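Local coordinates for protein uricase (Arthrobacter globiformis, PDB 2YZE) that catalyses the oxidation of uric acid by molecular oxygen to 5-hydroxyisourate, the step that leads on to (S)-allantoin, at residues G160-G165 against E176-I181; R180-D185 against T217-L222; Q224-M229 against M245-K250. One frame throughout, in Å; residues are numbered along the deposited sequence.

Interaction 1: residues G160-G165 against E176-I181; sequences GSEFHG and ETTDRI. With NOB ((dihydroxyboranyloxy-hydroxy-boranyl)oxylithium), chain I.
The urate pocket of uricase gets one wall from this contact, where Phe163 and Arg180, both urate-binding residues, meet between two antiparallel runs of loop. The guanidinium lies nearly parallel to the Phe163 ring, the planes 9° apart, but it is CB of Phe163 that sits over its face, 3.5 Å from Arg180 NH1. Arg180 starts from chi1 68° and then runs extended to NE, which carries the guanidinium past Ser161. There NE donates to Ser161 OG at 3.1 Å, the serine oxygen lying close to the guanidinium plane, and the two terminal nitrogens are left to face the bound borate: NH1 reaches OB2 at 3.2 Å, nearly straight, while NH2 makes a weak bond to OB3. The borate in turn lies over one face of the Phe163 ring. With an alanine in place of Arg180, the borate would probably lose a charged partner and Ser161 OG the donor that reaches it from NE.

Backbone bonds hold the frame: Phe163 and Thr177 form a single antiparallel bridge, with Phe163 N to Thr177 O at 3.0 Å, and Arg180 N donates to Ser161 O. At the outer end Gly165 N binds Glu176 OE2 at 2.7 Å on the anti lone pair. His164 NE2 donates to Glu162 OE1 at 2.8 Å, meeting it from above the carboxylate plane, and His218 takes the other oxygen. Both runs belong to the long loop between strands 143-157 and 182-192; Arg180 touches Asn249 of strand 240-254, and Asn61 of a second subunit packs on Phe163.

Interaction 2: residues R180-D185 against T217-L222; sequences RILATD and THSLAL. With NOB ((dihydroxyboranyloxy-hydroxy-boranyl)oxylithium), chain I.
No direct hydrogen bond joins 180-185 to 217-222; the polar link between Arg180 and Ser219 runs through one water, and Arg180 and Leu222 both reach the borate oxygen OB3. That water accepts from Arg180 NH2 at 2.8 Å and lies 2.7 Å from Ser219 OG, with a weaker bond to Ser219 O. OB3 is met squarely by Leu222 N at 3.0 Å, at an N-H...O angle of 176°, whereas Arg180 NH2 makes only a weak bond to it. Because Ala221 is the N-cap of helix 222-236, the Leu222 N-H belongs to the first turn of the helix.

Apart from these polar links, Leu182 supplies the apolar contact. Its CG opposite the backbone N (chi1 178°) points the branched end of Leu182 at 217-222, where CD1 meets Leu222 CG at 3.8 Å, the two side chains running at a slant to each other, and CD2 rests against Ser219 OG and CB. The serine hydroxyl is turned to a polar neighbour as well, being hydrogen-bonded to Thr225 of the same helix.

A helix-start N-H and, more weakly, a guanidinium thus converge on one borate oxygen, so both the arginine's charge and the helix dipole would be expected to favour negative charge on the ligand.

Interaction 3: residues Q224-M229 against M245-K250; sequences QTMYEM and MSLPNK. With NOB ((dihydroxyboranyloxy-hydroxy-boranyl)oxylithium), chain I.
Helix 224-229 runs over strand 245-249 with the axes 10.1 Å apart and their N-to-C directions 148° from parallel, so the two run roughly antiparallel. This is helix-on-sheet packing: helix 222-236 covers a face of the antiparallel sheet, and Met226 and Met229 face Met245 and Leu247 across a seam of apolar side chains.

Met226 and Met245 lie side by side, pointing opposite ways. Met226 leaves the helix with its chain swung to the far side from its own N (chi1 178°) and bends at its last torsion; its SD comes 3.8 Å from Met245 CB. Coming the other way, the Met245 methyl CE reaches Met226 CG at 3.7 Å and also presses close to the Met226 carbonyl oxygen. One branch of Leu247, CD1, fits against Met226 CB at 3.7 Å, crossing it at an angle, and Met229 CB sits on Met245 SD at 4.0 Å. Met226 also touches Ile279 and Ala281 of strand 276-285, while Met229 turns to Leu210, Ala213 and Phe214 of helix 199-216.

Farther along the strand, beyond this packing, the urate-binding residue Asn249 points its amide at the borate, ND2 making a weak hydrogen bond to OB4 at 2.9 Å.

How the interactions relate
All three contacts reach the same borate in the urate pocket: interactions 1 and 2 through the shared Arg180, interaction 2 also through Leu222 N, and interaction 3 through Asn249. Interactions 1 and 2, centres about 8 Å apart, also share one water, and Glu162 N lies 2.7 Å from Ser219 O, a probable backbone bond tying their loops together. Interactions 2 and 3, centres also about 8 Å apart, are coupled through neighbouring strands 182-192 and 240-254: Thr184 OG1 lies 2.6 Å from Pro248 O. Interactions 1 and 3 are farther apart, about 15 Å between centres, yet Arg180 NH1 and Asn249 ND2 come within 3.9 Å beside the ligand. Thr67 of a second subunit is hydrogen-bonded to the borate as well, which places the site between subunits.

Interaction 1: residues G160-G165 against E176-I181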
loop_
_atom_site.group_PDB
_atom_site.type_symbol
_atom_site.label_atom_id
_atom_site.label_comp_id
_atom_site.label_asym_id
_atom_site.label_seq_id
_atom_site.Cartn_x
_atom_site.Cartn_y
_atom_site.Cartn_z
ATOM N N GLY A 160 -17.105 25.254 11.032
ATOM C CA GLY A 160 -16.282 26.417 10.741
ATOM C C GLY A 160 -15.702 26.327 9.339
ATOM O O GLY A 160 -14.564 26.741 9.075
ATOM N N SER A 161 -16.489 25.754 8.440
ATOM C CA SER A 161 -16.102 25.608 7.050
ATOM C C SER A 161 -17.356 25.741 6.201
ATOM O O SER A 161 -18.377 25.115 6.483
ATOM C CB SER A 161 -15.454 24.246 6.810
ATOM O OG SER A 161 -15.248 24.028 5.425
ATOM N N GLU A 162 -17.273 26.571 5.168
ATOM C CA GLU A 162 -18.393 26.804 4.267
ATOM C C GLU A 162 -17.915 26.709 2.829
ATOM O O GLU A 162 -16.710 26.695 2.555
ATOM C CB GLU A 162 -18.962 28.209 4.471
ATOM C CG GLU A 162 -19.343 28.549 5.884
ATOM C CD GLU A 162 -19.858 29.975 6.017
ATOM O OE1 GLU A 162 -20.637 30.416 5.144
ATOM O OE2 GLU A 162 -19.494 30.652 6.998
ATOM N N PHE A 163 -18.873 26.627 1.914
ATOM C CA PHE A 163 -18.578 26.610 0.489
ATOM C C PHE A 163 -19.838 26.983 -0.262
ATOM O O PHE A 163 -20.753 26.174 -0.420
ATOM C CB PHE A 163 -18.071 25.256 -0.000
ATOM C CG PHE A 163 -17.494 25.313 -1.391
ATOM C CD1 PHE A 163 -16.471 26.212 -1.691
ATOM C CD2 PHE A 163 -17.995 24.512 -2.408
ATOM C CE1 PHE A 163 -15.956 26.316 -2.995
ATOM C CE2 PHE A 163 -17.491 24.606 -3.709
ATOM C CZ PHE A 163 -16.466 25.514 -4.000
ATOM N N HIS A 164 -19.874 28.230 -0.712
ATOM C CA HIS A 164 -21.013 28.758 -1.438
ATOM C C HIS A 164 -20.548 29.861 -2.376
ATOM O O HIS A 164 -19.390 30.287 -2.326
ATOM C CB HIS A 164 -22.046 29.295 -0.439
ATOM C CG HIS A 164 -21.460 30.179 0.620
ATOM N ND1 HIS A 164 -21.016 31.459 0.364
ATOM C CD2 HIS A 164 -21.224 29.956 1.935
ATOM C CE1 HIS A 164 -20.534 31.987 1.475
ATOM N NE2 HIS A 164 -20.649 31.096 2.444
ATOM N N GLY A 165 -21.444 30.312 -3.247
ATOM C CA GLY A 165 -21.083 31.371 -4.171
ATOM C C GLY A 165 -20.363 30.903 -5.421
ATOM O O GLY A 165 -19.891 31.726 -6.206
ATOM N N GLU A 176 -25.069 24.647 -2.080
ATOM C CA GLU A 176 -24.316 25.568 -1.239
ATOM C C GLU A 176 -24.464 25.133 0.215
ATOM O O GLU A 176 -25.468 24.532 0.585
ATOM C CB GLU A 176 -24.847 26.992 -1.396
ATOM C CG GLU A 176 -24.587 27.617 -2.750
ATOM C CD GLU A 176 -25.012 29.069 -2.792
ATOM O OE1 GLU A 176 -26.234 29.336 -2.819
ATOM O OE2 GLU A 176 -24.121 29.944 -2.787
ATOM N N THR A 177 -23.468 25.439 1.041
ATOM C CA THR A 177 -23.532 25.072 2.447
ATOM C C THR A 177 -22.740 26.035 3.316
ATOM O O THR A 177 -21.715 26.566 2.893
ATOM C CB THR A 177 -23.000 23.641 2.680
ATOM O OG1 THR A 177 -23.191 23.283 4.051
ATOM C CG2 THR A 177 -21.521 23.553 2.351
ATOM N N THR A 178 -23.224 26.265 4.530
ATOM C CA THR A 178 -22.538 27.152 5.461
ATOM C C THR A 178 -21.980 26.373 6.651
ATOM O O THR A 178 -21.508 26.968 7.621
ATOM C CB THR A 178 -23.470 28.245 5.995
ATOM O OG1 THR A 178 -24.557 27.641 6.704
ATOM C CG2 THR A 178 -24.013 29.089 4.841
ATOM N N ASP A 179 -22.035 25.046 6.574
ATOM C CA ASP A 179 -21.519 24.190 7.650
ATOM C C ASP A 179 -21.180 22.818 7.080
ATOM O O ASP A 179 -22.067 22.043 6.723
ATOM C CB ASP A 179 -22.557 24.028 8.774
ATOM C CG ASP A 179 -21.954 23.466 10.067
ATOM O OD1 ASP A 179 -20.818 22.938 10.035
ATOM O OD2 ASP A 179 -22.621 23.544 11.124
ATOM N N ARG A 180 -19.891 22.522 6.987
ATOM C CA ARG A 180 -19.456 21.238 6.462
ATOM C C ARG A 180 -18.144 20.866 7.127
ATOM O O ARG A 180 -17.514 21.688 7.785
ATOM C CB ARG A 180 -19.229 21.315 4.947
ATOM C CG ARG A 180 -18.038 22.195 4.554
ATOM C CD ARG A 180 -17.696 22.108 3.077
ATOM N NE ARG A 180 -16.493 22.885 2.778
ATOM C CZ ARG A 180 -15.886 22.920 1.597
ATOM N NH1 ARG A 180 -16.363 22.220 0.573
ATOM N NH2 ARG A 180 -14.780 23.645 1.447
ATOM N N ILE A 181 -17.746 19.614 6.963
ATOM C CA ILE A 181 -16.480 19.154 7.507
ATOM C C ILE A 181 -15.409 19.497 6.473
ATOM O O ILE A 181 -15.648 19.418 5.270
ATOM C CB ILE A 181 -16.480 17.624 7.722
ATOM C CG1 ILE A 181 -17.236 17.277 9.011
ATOM C CG2 ILE A 181 -15.044 17.095 7.770
ATOM C CD1 ILE A 181 -17.280 15.785 9.302
HETATM B B1 NOB I . -13.588 23.649 -2.686
HETATM B B2 NOB I . -14.638 21.313 -3.079
HETATM O OB1 NOB I . -13.023 24.050 -4.080
HETATM O OB2 NOB I . -14.633 22.619 -2.145
HETATM O OB3 NOB I . -13.101 24.250 -1.339
HETATM O OB4 NOB I . -13.508 20.208 -3.275
HETATM O OB5 NOB I . -15.915 21.202 -4.005
HETATM LI LI NOB I . -14.918 22.612 -5.005
HETATM O O HOH W 1 -19.405 26.566 9.552
HETATM O O HOH W 2 -14.345 25.572 3.488
#

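Interaction 2: residues R180-D185 against T217-L222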
loop_
_atom_site.group_PDB
_atom_site.type_symbol
_atom_site.label_atom_id
_atom_site.label_comp_id
_atom_site.label_asym_id
_atom_site.label_seq_id
_atom_site.Cartn_x
_atom_site.Cartn_y
_atom_site.Cartn_z
ATOM N N ARG A 180 -19.891 22.522 6.987
ATOM C CA ARG A 180 -19.456 21.238 6.462
ATOM C C ARG A 180 -18.144 20.866 7.127
ATOM O O ARG A 180 -17.514 21.688 7.785
ATOM C CB ARG A 180 -19.229 21.315 4.947
ATOM C CG ARG A 180 -18.038 22.195 4.554
ATOM C CD ARG A 180 -17.696 22.108 3.077
ATOM N NE ARG A 180 -16.493 22.885 2.778
ATOM C CZ ARG A 180 -15.886 22.920 1.597
ATOM N NH1 ARG A 180 -16.363 22.220 0.573
ATOM N NH2 ARG A 180 -14.780 23.645 1.447
ATOM N N ILE A 181 -17.746 19.614 6.963
ATOM C CA ILE A 181 -16.480 19.154 7.507
ATOM C C ILE A 181 -15.409 19.497 6.473
ATOM O O ILE A 181 -15.648 19.418 5.270
ATOM C CB ILE A 181 -16.480 17.624 7.722
ATOM C CG1 ILE A 181 -17.236 17.277 9.011
ATOM C CG2 ILE A 181 -15.044 17.095 7.770
ATOM C CD1 ILE A 181 -17.280 15.785 9.302
ATOM N N LEU A 182 -14.243 19.904 6.947
ATOM C CA LEU A 182 -13.126 20.207 6.058
ATOM C C LEU A 182 -11.995 19.328 6.566
ATOM O O LEU A 182 -11.465 19.562 7.648
ATOM C CB LEU A 182 -12.724 21.685 6.154
ATOM C CG LEU A 182 -11.526 22.105 5.288
ATOM C CD1 LEU A 182 -11.860 21.940 3.815
ATOM C CD2 LEU A 182 -11.160 23.548 5.582
ATOM N N ALA A 183 -11.657 18.296 5.807
ATOM C CA ALA A 183 -10.588 17.380 6.196
ATOM C C ALA A 183 -9.567 17.291 5.070
ATOM O O ALA A 183 -9.928 17.255 3.889
ATOM C CB ALA A 183 -11.163 15.999 6.490
ATOM N N THR A 184 -8.290 17.246 5.432
ATOM C CA THR A 184 -7.247 17.169 4.425
ATOM C C THR A 184 -5.987 16.522 4.986
ATOM O O THR A 184 -5.898 16.259 6.185
ATOM C CB THR A 184 -6.912 18.592 3.881
ATOM O OG1 THR A 184 -5.991 18.489 2.794
ATOM C CG2 THR A 184 -6.291 19.457 4.964
ATOM N N ASP A 185 -5.036 16.237 4.100
ATOM C CA ASP A 185 -3.746 15.663 4.482
ATOM C C ASP A 185 -2.763 16.782 4.193
ATOM O O ASP A 185 -2.586 17.166 3.042
ATOM C CB ASP A 185 -3.371 14.459 3.615
ATOM C CG ASP A 185 -4.226 13.245 3.886
ATOM O OD1 ASP A 185 -4.710 13.092 5.028
ATOM O OD2 ASP A 185 -4.397 12.428 2.955
ATOM N N THR A 217 -8.716 29.508 10.826
ATOM C CA THR A 217 -9.268 30.221 9.678
ATOM C C THR A 217 -10.707 29.778 9.422
ATOM O O THR A 217 -10.963 28.593 9.217
ATOM C CB THR A 217 -8.452 29.943 8.395
ATOM O OG1 THR A 217 -7.116 30.429 8.562
ATOM C CG2 THR A 217 -9.094 30.626 7.190
ATOM N N HIS A 218 -11.652 30.715 9.463
ATOM C CA HIS A 218 -13.036 30.362 9.162
ATOM C C HIS A 218 -13.006 30.195 7.650
ATOM O O HIS A 218 -12.995 31.177 6.908
ATOM C CB HIS A 218 -14.005 31.483 9.534
ATOM C CG HIS A 218 -15.433 31.144 9.246
ATOM N ND1 HIS A 218 -16.156 30.258 10.013
ATOM C CD2 HIS A 218 -16.251 31.520 8.233
ATOM C CE1 HIS A 218 -17.357 30.099 9.486
ATOM N NE2 HIS A 218 -17.440 30.854 8.405
ATOM N N SER A 219 -12.994 28.946 7.203
ATOM C CA SER A 219 -12.876 28.624 5.787
ATOM C C SER A 219 -14.097 28.798 4.895
ATOM O O SER A 219 -15.167 28.260 5.173
ATOM C CB SER A 219 -12.360 27.191 5.642
ATOM O OG SER A 219 -12.125 26.882 4.284
ATOM N N LEU A 220 -13.912 29.557 3.817
ATOM C CA LEU A 220 -14.967 29.789 2.836
ATOM C C LEU A 220 -14.614 28.965 1.610
ATOM O O LEU A 220 -15.386 28.870 0.661
ATOM C CB LEU A 220 -15.041 31.270 2.460
ATOM C CG LEU A 220 -15.368 32.226 3.607
ATOM C CD1 LEU A 220 -15.437 33.660 3.081
ATOM C CD2 LEU A 220 -16.702 31.824 4.234
ATOM N N ALA A 221 -13.424 28.369 1.645
ATOM C CA ALA A 221 -12.927 27.530 0.562
ATOM C C ALA A 221 -11.580 26.955 0.992
ATOM O O ALA A 221 -10.841 27.583 1.744
ATOM C CB ALA A 221 -12.759 28.348 -0.703
ATOM N N LEU A 222 -11.267 25.756 0.525
ATOM C CA LEU A 222 -9.992 25.137 0.875
ATOM C C LEU A 222 -8.873 26.034 0.350
ATOM O O LEU A 222 -7.804 26.131 0.959
ATOM C CB LEU A 222 -9.871 23.752 0.238
ATOM C CG LEU A 222 -9.248 22.634 1.082
ATOM C CD1 LEU A 222 -8.708 21.570 0.149
ATOM C CD2 LEU A 222 -8.138 23.166 1.980
HETATM B B1 NOB I . -13.588 23.649 -2.686
HETATM B B2 NOB I . -14.638 21.313 -3.079
HETATM O OB1 NOB I . -13.023 24.050 -4.080
HETATM O OB2 NOB I . -14.633 22.619 -2.145
HETATM O OB3 NOB I . -13.101 24.250 -1.339
HETATM O OB4 NOB I . -13.508 20.208 -3.275
HETATM O OB5 NOB I . -15.915 21.202 -4.005
HETATM LI LI NOB I . -14.918 22.612 -5.005
HETATM O O HOH W 2 -14.345 25.572 3.488
#

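Interaction 3: residues Q224-M229 against M245-K250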
loop_
_atom_site.group_PDB
_atom_site.type_symbol
_atom_site.label_atom_id
_atom_site.label_comp_id
_atom_site.label_asym_id
_atom_site.label_seq_id
_atom_site.Cartn_x
_atom_site.Cartn_y
_atom_site.Cartn_z
ATOM N N GLN A 224 -8.763 29.234 0.289
ATOM C CA GLN A 224 -8.544 30.319 1.249
ATOM C C GLN A 224 -7.755 29.835 2.462
ATOM O O GLN A 224 -6.822 30.498 2.919
ATOM C CB GLN A 224 -9.883 30.893 1.728
ATOM C CG GLN A 224 -9.746 32.154 2.590
ATOM C CD GLN A 224 -11.007 32.474 3.381
ATOM O OE1 GLN A 224 -11.207 33.608 3.828
ATOM N NE2 GLN A 224 -11.857 31.472 3.573
ATOM N N THR A 225 -8.162 28.688 2.994
ATOM C CA THR A 225 -7.497 28.084 4.141
ATOM C C THR A 225 -6.019 27.837 3.794
ATOM O O THR A 225 -5.129 28.055 4.617
ATOM C CB THR A 225 -8.190 26.744 4.518
ATOM O OG1 THR A 225 -9.490 27.023 5.061
ATOM C CG2 THR A 225 -7.355 25.950 5.539
ATOM N N MET A 226 -5.768 27.391 2.571
ATOM C CA MET A 226 -4.406 27.116 2.129
ATOM C C MET A 226 -3.584 28.393 1.996
ATOM O O MET A 226 -2.418 28.444 2.398
ATOM C CB MET A 226 -4.426 26.369 0.793
ATOM C CG MET A 226 -3.044 26.069 0.231
ATOM S SD MET A 226 -3.101 25.002 -1.218
ATOM C CE MET A 226 -4.057 26.041 -2.347
ATOM N N TYR A 227 -4.190 29.426 1.423
ATOM C CA TYR A 227 -3.500 30.690 1.250
ATOM C C TYR A 227 -3.082 31.239 2.614
ATOM O O TYR A 227 -1.949 31.680 2.786
ATOM C CB TYR A 227 -4.410 31.689 0.525
ATOM C CG TYR A 227 -3.801 33.063 0.381
ATOM C CD1 TYR A 227 -2.891 33.346 -0.635
ATOM C CD2 TYR A 227 -4.115 34.073 1.286
ATOM C CE1 TYR A 227 -2.304 34.609 -0.741
ATOM C CE2 TYR A 227 -3.538 35.332 1.188
ATOM C CZ TYR A 227 -2.636 35.593 0.177
ATOM O OH TYR A 227 -2.066 36.842 0.100
ATOM N N GLU A 228 -3.995 31.210 3.581
ATOM C CA GLU A 228 -3.702 31.694 4.926
ATOM C C GLU A 228 -2.605 30.872 5.600
ATOM O O GLU A 228 -1.793 31.408 6.357
ATOM C CB GLU A 228 -4.971 31.671 5.782
ATOM C CG GLU A 228 -6.036 32.644 5.283
ATOM C CD GLU A 228 -5.568 34.096 5.324
ATOM O OE1 GLU A 228 -6.120 34.921 4.563
ATOM O OE2 GLU A 228 -4.659 34.416 6.122
ATOM N N MET A 229 -2.581 29.569 5.339
ATOM C CA MET A 229 -1.544 28.714 5.919
ATOM C C MET A 229 -0.184 29.127 5.350
ATOM O O MET A 229 0.786 29.282 6.091
ATOM C CB MET A 229 -1.826 27.236 5.601
ATOM C CG MET A 229 -3.010 26.652 6.372
ATOM S SD MET A 229 -3.658 25.114 5.665
ATOM C CE MET A 229 -2.263 24.001 5.929
ATOM N N MET A 245 1.896 23.870 -1.380
ATOM C CA MET A 245 1.015 22.945 -0.688
ATOM C C MET A 245 0.133 22.179 -1.668
ATOM O O MET A 245 -0.270 22.706 -2.713
ATOM C CB MET A 245 0.153 23.705 0.324
ATOM C CG MET A 245 0.948 24.260 1.500
ATOM S SD MET A 245 -0.047 25.282 2.609
ATOM C CE MET A 245 0.183 26.860 1.860
ATOM N N SER A 246 -0.144 20.927 -1.315
ATOM C CA SER A 246 -0.980 20.033 -2.104
ATOM C C SER A 246 -1.954 19.465 -1.080
ATOM O O SER A 246 -1.600 18.574 -0.294
ATOM C CB SER A 246 -0.135 18.917 -2.719
ATOM O OG SER A 246 -0.928 18.066 -3.529
ATOM N N LEU A 247 -3.173 19.998 -1.084
ATOM C CA LEU A 247 -4.184 19.600 -0.116
ATOM C C LEU A 247 -5.408 18.904 -0.690
ATOM O O LEU A 247 -6.169 19.496 -1.455
ATOM C CB LEU A 247 -4.649 20.832 0.669
ATOM C CG LEU A 247 -3.561 21.668 1.350
ATOM C CD1 LEU A 247 -4.192 22.852 2.052
ATOM C CD2 LEU A 247 -2.797 20.802 2.345
ATOM N N PRO A 248 -5.611 17.628 -0.336
ATOM C CA PRO A 248 -6.783 16.922 -0.852
ATOM C C PRO A 248 -7.998 17.330 -0.027
ATOM O O PRO A 248 -7.872 17.640 1.159
ATOM C CB PRO A 248 -6.420 15.455 -0.642
ATOM C CG PRO A 248 -5.598 15.501 0.615
ATOM C CD PRO A 248 -4.695 16.696 0.348
ATOM N N ASN A 249 -9.168 17.375 -0.649
ATOM C CA ASN A 249 -10.370 17.707 0.099
ATOM C C ASN A 249 -11.007 16.344 0.304
ATOM O O ASN A 249 -11.731 15.849 -0.563
ATOM C CB ASN A 249 -11.299 18.616 -0.706
ATOM C CG ASN A 249 -12.389 19.237 0.155
ATOM O OD1 ASN A 249 -12.575 18.852 1.312
ATOM N ND2 ASN A 249 -13.115 20.204 -0.405
ATOM N N LYS A 250 -10.692 15.727 1.440
ATOM C CA LYS A 250 -11.190 14.401 1.781
ATOM C C LYS A 250 -12.636 14.518 2.226
ATOM O O LYS A 250 -12.937 14.873 3.367
ATOM C CB LYS A 250 -10.317 13.799 2.877
ATOM C CG LYS A 250 -8.836 14.105 2.642
ATOM C CD LYS A 250 -7.932 12.961 3.015
ATOM C CE LYS A 250 -8.035 12.606 4.470
ATOM N NZ LYS A 250 -7.182 11.420 4.733
HETATM B B1 NOB I . -13.588 23.649 -2.686
HETATM B B2 NOB I . -14.638 21.313 -3.079
HETATM O OB1 NOB I . -13.023 24.050 -4.080
HETATM O OB2 NOB I . -14.633 22.619 -2.145
HETATM O OB3 NOB I . -13.101 24.250 -1.339
HETATM O OB4 NOB I . -13.508 20.208 -3.275
HETATM O OB5 NOB I . -15.915 21.202 -4.005
HETATM LI LI NOB I . -14.918 22.612 -5.005
#